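Local coordinates for protein aspartate--tRNA(Asp/Asn) ligase (Sulfolobus tokodaii, PDB 1WYD) that probably attaches L-aspartate, activated by ATP, to both tRNA(Asp) and tRNA(Asn), working as a homodimeric class II synthetase, at residues D115-E120 / V414-P419. Sequence-based numbering, arbitrary orientation.
Sequences DTRLRE and VKEIVP. With SO4 (sulfate ion), chain G.
Arg117 and Glu416 show how one salt bridge can span two pieces of backbone that otherwise stay well apart: even the nearest CA atoms, those of Leu118 and Pro419, are 8.8 Å from each other. The bridge is lopsided. Arg117 NH2 gives a fairly straight hydrogen bond to Glu416 OE2 (2.8 Å, 155° at the hydrogen), whereas Arg117 NH1 reaches that same oxygen only weakly, at 3.3 Å. A single carboxylate oxygen thus sits at the guanidinium edge, near the plane of the group. The two flat groups stand almost perpendicular, 78° apart, and NH2 meets OE2 from above the carboxylate plane, unlike the coplanar, two-oxygen pairing of a bidentate bridge. The Arg117 side chain leaves the backbone toward 414-419 and bends at chi2 (137°) and chi3 before meeting Glu416, while its NE forms a weak, long ion pair with Asp124. Away from the bridge, Leu118 CD2 comes loosely to within 4.5 Å of Pro419 O, a carbonyl that accepts a hydrogen bond from Arg121. At the start of 414-419, Val414 N makes a weak hydrogen bond of 3.4 Å to O3 of a sulfate, probably from the crystallisation liquor. Within the class II catalytic domain, the contact joins the short helix 114-118 to the loop following helix 401-409; Ile417 and Val418 pack back on that helix, and Pro419 touches Met195 of the second subunit.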
# COMPACT_ATOMS: atom_id res chain seq x y z
N ASP B 115 17.07 -16.88 -13.62
CA ASP B 115 17.93 -15.75 -13.99
C ASP B 115 17.91 -15.37 -15.45
O ASP B 115 17.96 -14.19 -15.76
CB ASP B 115 19.33 -15.92 -13.44
CG ASP B 115 19.36 -15.75 -11.94
OD1 ASP B 115 18.85 -14.71 -11.44
OD2 ASP B 115 19.82 -16.64 -11.19
N THR B 116 17.78 -16.36 -16.33
CA THR B 116 17.52 -16.12 -17.75
C THR B 116 16.17 -15.46 -18.03
O THR B 116 16.04 -14.68 -18.97
CB THR B 116 17.59 -17.44 -18.55
OG1 THR B 116 18.84 -18.10 -18.29
CG2 THR B 116 17.58 -17.16 -20.07
N ARG B 117 15.16 -15.82 -17.25
CA ARG B 117 13.85 -15.20 -17.36
C ARG B 117 13.82 -13.76 -16.86
O ARG B 117 13.13 -12.92 -17.45
CB ARG B 117 12.82 -16.04 -16.60
CG ARG B 117 12.42 -17.29 -17.35
CD ARG B 117 12.33 -18.48 -16.46
NE ARG B 117 11.29 -18.26 -15.47
CZ ARG B 117 11.24 -18.84 -14.29
NH1 ARG B 117 12.19 -19.70 -13.92
NH2 ARG B 117 10.23 -18.55 -13.46
N LEU B 118 14.53 -13.49 -15.76
CA LEU B 118 14.69 -12.14 -15.23
C LEU B 118 15.39 -11.17 -16.20
O LEU B 118 15.18 -9.96 -16.11
CB LEU B 118 15.41 -12.17 -13.89
CG LEU B 118 14.74 -12.86 -12.70
CD1 LEU B 118 15.65 -12.94 -11.45
CD2 LEU B 118 13.48 -12.12 -12.35
N ARG B 119 16.19 -11.67 -17.13
CA ARG B 119 16.71 -10.79 -18.18
C ARG B 119 15.59 -10.38 -19.14
O ARG B 119 15.71 -9.39 -19.88
CB ARG B 119 17.85 -11.42 -19.00
CG ARG B 119 19.22 -11.29 -18.37
CD ARG B 119 20.40 -11.67 -19.34
NE ARG B 119 20.35 -13.05 -19.82
CZ ARG B 119 20.77 -14.12 -19.13
NH1 ARG B 119 21.28 -13.96 -17.90
NH2 ARG B 119 20.68 -15.35 -19.65
N GLU B 120 14.51 -11.18 -19.16
CA GLU B 120 13.40 -10.93 -20.07
C GLU B 120 12.11 -11.09 -19.29
O GLU B 120 11.19 -11.84 -19.65
CB GLU B 120 13.49 -11.85 -21.31
CG GLU B 120 14.76 -11.66 -22.12
CD GLU B 120 14.85 -10.29 -22.79
OE1 GLU B 120 13.81 -9.60 -22.95
OE2 GLU B 120 15.97 -9.89 -23.17
N VAL B 414 9.39 -18.02 -4.32
CA VAL B 414 9.18 -16.58 -4.13
C VAL B 414 9.69 -15.74 -5.31
O VAL B 414 9.20 -14.64 -5.54
CB VAL B 414 9.83 -16.13 -2.84
CG1 VAL B 414 11.35 -15.91 -3.03
CG2 VAL B 414 9.13 -14.91 -2.31
N LYS B 415 10.64 -16.26 -6.07
CA LYS B 415 11.16 -15.49 -7.20
C LYS B 415 10.25 -15.72 -8.37
O LYS B 415 10.36 -15.07 -9.39
CB LYS B 415 12.58 -15.93 -7.57
CG LYS B 415 13.55 -15.95 -6.41
CD LYS B 415 14.55 -17.11 -6.60
CE LYS B 415 15.58 -16.77 -7.65
NZ LYS B 415 16.67 -17.78 -7.64
N GLU B 416 9.38 -16.70 -8.23
CA GLU B 416 8.34 -16.89 -9.21
C GLU B 416 7.06 -16.10 -8.87
O GLU B 416 6.16 -15.99 -9.71
CB GLU B 416 8.06 -18.36 -9.35
CG GLU B 416 9.28 -19.20 -9.58
CD GLU B 416 9.09 -20.16 -10.71
OE1 GLU B 416 7.94 -20.68 -10.90
OE2 GLU B 416 10.11 -20.41 -11.40
N ILE B 417 6.96 -15.55 -7.67
CA ILE B 417 5.78 -14.76 -7.30
C ILE B 417 6.06 -13.26 -7.44
O ILE B 417 5.25 -12.50 -8.00
CB ILE B 417 5.30 -15.17 -5.87
CG1 ILE B 417 4.60 -16.54 -5.92
CG2 ILE B 417 4.35 -14.13 -5.27
CD1 ILE B 417 4.66 -17.40 -4.64
N VAL B 418 7.24 -12.83 -6.97
CA VAL B 418 7.55 -11.42 -6.96
C VAL B 418 8.07 -11.05 -8.36
O VAL B 418 9.09 -11.60 -8.81
CB VAL B 418 8.53 -11.07 -5.83
CG1 VAL B 418 9.01 -9.64 -5.92
CG2 VAL B 418 7.91 -11.37 -4.49
N PRO B 419 7.41 -10.10 -9.02
CA PRO B 419 7.73 -9.83 -10.42
C PRO B 419 9.17 -9.27 -10.49
O PRO B 419 9.86 -9.62 -11.44
CB PRO B 419 6.71 -8.77 -10.81
CG PRO B 419 5.79 -8.74 -9.82
CD PRO B 419 6.46 -9.12 -8.50
S SO4 G . 13.16 -19.58 -3.62
O1 SO4 G . 13.23 -21.02 -3.83
O2 SO4 G . 14.45 -19.10 -3.08
O3 SO4 G . 12.07 -19.29 -2.67
O4 SO4 G . 12.89 -18.93 -4.91